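Local coordinates for viral structural protein 4 (Bombyx mori cytoplasmic polyhedrosis virus, PDB 6TZ0) that binds GTP through a P-loop-like nucleotide site and probably serves the viral RNA-dependent RNA polymerase as its NTPase cofactor during transcription, at residues E289-L294 against K359-S364. Numbering follows the deposited sequence.
Sequences EYKKLL and KTSFLS
K291 and S361 meet across two separate helical turns, with K291 CA 8.7 Å from S361 CA. Residue E289, in a left-handed backbone conformation (phi 57°), takes the N-cap position of the first helix; a regular bond of 2.9 Å from L294 N to Y290 O follows. In 359-364, L363 N bonds to K359 O and S364 N to T360 O.

The example illustrates how a long side chain can reach across to a short one without the two helices interlocking. The K291 chain leaves its helix extended, then folds at chi3 (-74°) and chi4, which swings the ammonium across to the serine. There NZ lies 3.1 Å from S361 OG, the closest approach across the contact. Deeper in, L294 points at the second helix, its CD2 branch 4.5 Å from S361 OG and 4.9 Å from F362 CB, a loose apolar flank to the polar pair. The S361 carbonyl is engaged within its own helix: S364 OG donates to S361 O over 3.1 Å, from 53° above the carbonyl plane. Behind K291, K292 NZ forms a salt bridge with E289 OE1 and a hydrogen bond with D277 O.

K359, T360 and S361 belong to GTP sites observed in this protein, though no GTP is bound to this chain here, and helix 359-374 follows strand 347-353 as in a P-loop. The contact thus joins helix 290-296, whose L293 packs on strand 255-261 of the antiparallel sheet, to the nucleotide-binding domain, where F362 packs on helix 547-556 and L363 on strand 484-489.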
loop_
_atom_site.group_PDB
_atom_site.type_symbol
_atom_site.label_atom_id
_atom_site.label_comp_id
_atom_site.label_asym_id
_atom_site.label_seq_id
_atom_site.Cartn_x
_atom_site.Cartn_y
_atom_site.Cartn_z
ATOM N N GLU B 289 -6.864 -5.405 -54.187
ATOM C CA GLU B 289 -7.766 -5.399 -53.026
ATOM C C GLU B 289 -6.997 -5.441 -51.707
ATOM O O GLU B 289 -7.412 -6.096 -50.752
ATOM C CB GLU B 289 -8.784 -6.541 -53.094
ATOM C CG GLU B 289 -9.671 -6.518 -54.325
ATOM C CD GLU B 289 -10.597 -5.324 -54.381
ATOM O OE1 GLU B 289 -11.018 -4.833 -53.313
ATOM O OE2 GLU B 289 -10.908 -4.876 -55.503
ATOM N N TYR B 290 -5.876 -4.714 -51.657
ATOM C CA TYR B 290 -5.002 -4.724 -50.488
ATOM C C TYR B 290 -5.660 -4.097 -49.270
ATOM O O TYR B 290 -5.466 -4.569 -48.145
ATOM C CB TYR B 290 -3.693 -3.998 -50.802
ATOM C CG TYR B 290 -2.848 -3.727 -49.580
ATOM C CD1 TYR B 290 -2.162 -4.750 -48.948
ATOM C CD2 TYR B 290 -2.753 -2.446 -49.046
ATOM C CE1 TYR B 290 -1.405 -4.508 -47.822
ATOM C CE2 TYR B 290 -2.005 -2.198 -47.922
ATOM C CZ TYR B 290 -1.331 -3.231 -47.317
ATOM O OH TYR B 290 -0.576 -2.979 -46.199
ATOM N N LYS B 291 -6.422 -3.022 -49.468
ATOM C CA LYS B 291 -6.930 -2.264 -48.333
ATOM C C LYS B 291 -8.032 -3.017 -47.601
ATOM O O LYS B 291 -8.129 -2.923 -46.374
ATOM C CB LYS B 291 -7.414 -0.895 -48.806
ATOM C CG LYS B 291 -7.784 0.058 -47.692
ATOM C CD LYS B 291 -8.276 1.387 -48.228
ATOM C CE LYS B 291 -7.134 2.222 -48.780
ATOM N NZ LYS B 291 -6.228 2.691 -47.700
ATOM N N LYS B 292 -8.841 -3.795 -48.323
ATOM C CA LYS B 292 -9.846 -4.632 -47.675
ATOM C C LYS B 292 -9.199 -5.741 -46.859
ATOM O O LYS B 292 -9.669 -6.067 -45.761
ATOM C CB LYS B 292 -10.784 -5.225 -48.720
ATOM C CG LYS B 292 -11.683 -4.227 -49.398
ATOM C CD LYS B 292 -12.608 -4.930 -50.367
ATOM C CE LYS B 292 -13.496 -3.948 -51.095
ATOM N NZ LYS B 292 -14.350 -4.634 -52.088
ATOM N N LEU B 293 -8.120 -6.329 -47.383
ATOM C CA LEU B 293 -7.367 -7.331 -46.638
ATOM C C LEU B 293 -6.742 -6.732 -45.389
ATOM O O LEU B 293 -6.734 -7.365 -44.329
ATOM C CB LEU B 293 -6.278 -7.935 -47.521
ATOM C CG LEU B 293 -6.658 -8.800 -48.712
ATOM C CD1 LEU B 293 -5.411 -9.128 -49.492
ATOM C CD2 LEU B 293 -7.320 -10.058 -48.227
ATOM N N LEU B 294 -6.193 -5.523 -45.505
ATOM C CA LEU B 294 -5.599 -4.846 -44.360
ATOM C C LEU B 294 -6.643 -4.500 -43.309
ATOM O O LEU B 294 -6.393 -4.641 -42.108
ATOM C CB LEU B 294 -4.880 -3.581 -44.821
ATOM C CG LEU B 294 -4.230 -2.709 -43.743
ATOM C CD1 LEU B 294 -3.095 -3.442 -43.083
ATOM C CD2 LEU B 294 -3.756 -1.394 -44.314
ATOM N N LYS B 359 0.309 1.335 -40.586
ATOM C CA LYS B 359 -0.604 1.770 -39.541
ATOM C C LYS B 359 -1.174 3.162 -39.770
ATOM O O LYS B 359 -2.262 3.456 -39.259
ATOM C CB LYS B 359 0.075 1.703 -38.164
ATOM C CG LYS B 359 1.178 2.717 -37.860
ATOM C CD LYS B 359 2.546 2.280 -38.365
ATOM C CE LYS B 359 3.654 3.110 -37.750
ATOM N NZ LYS B 359 4.976 2.767 -38.330
ATOM N N THR B 360 -0.493 4.016 -40.538
ATOM C CA THR B 360 -1.046 5.334 -40.829
ATOM C C THR B 360 -2.234 5.232 -41.773
ATOM O O THR B 360 -3.218 5.967 -41.620
ATOM C CB THR B 360 0.023 6.241 -41.428
ATOM O OG1 THR B 360 0.492 5.676 -42.656
ATOM C CG2 THR B 360 1.182 6.394 -40.476
ATOM N N SER B 361 -2.165 4.307 -42.732
ATOM C CA SER B 361 -3.248 4.122 -43.689
ATOM C C SER B 361 -4.519 3.620 -43.011
ATOM O O SER B 361 -5.628 3.989 -43.412
ATOM C CB SER B 361 -2.809 3.155 -44.783
ATOM O OG SER B 361 -3.860 2.917 -45.698
ATOM N N PHE B 362 -4.384 2.785 -41.984
ATOM C CA PHE B 362 -5.575 2.393 -41.244
ATOM C C PHE B 362 -6.046 3.490 -40.305
ATOM O O PHE B 362 -7.250 3.755 -40.225
ATOM C CB PHE B 362 -5.345 1.108 -40.453
ATOM C CG PHE B 362 -6.489 0.768 -39.543
ATOM C CD1 PHE B 362 -7.695 0.345 -40.057
ATOM C CD2 PHE B 362 -6.361 0.891 -38.171
ATOM C CE1 PHE B 362 -8.749 0.056 -39.226
ATOM C CE2 PHE B 362 -7.413 0.601 -37.338
ATOM C CZ PHE B 362 -8.605 0.183 -37.867
ATOM N N LEU B 363 -5.127 4.120 -39.570
ATOM C CA LEU B 363 -5.554 5.056 -38.539
ATOM C C LEU B 363 -6.098 6.362 -39.106
ATOM O O LEU B 363 -6.867 7.035 -38.413
ATOM C CB LEU B 363 -4.410 5.312 -37.564
ATOM C CG LEU B 363 -4.138 4.143 -36.620
ATOM C CD1 LEU B 363 -2.868 4.345 -35.838
ATOM C CD2 LEU B 363 -5.304 3.986 -35.675
ATOM N N SER B 364 -5.788 6.695 -40.361
ATOM C CA SER B 364 -6.459 7.817 -41.011
ATOM C C SER B 364 -7.944 7.528 -41.223
ATOM O O SER B 364 -8.804 8.364 -40.912
ATOM C CB SER B 364 -5.777 8.126 -42.338
ATOM O OG SER B 364 -5.954 7.061 -43.249
#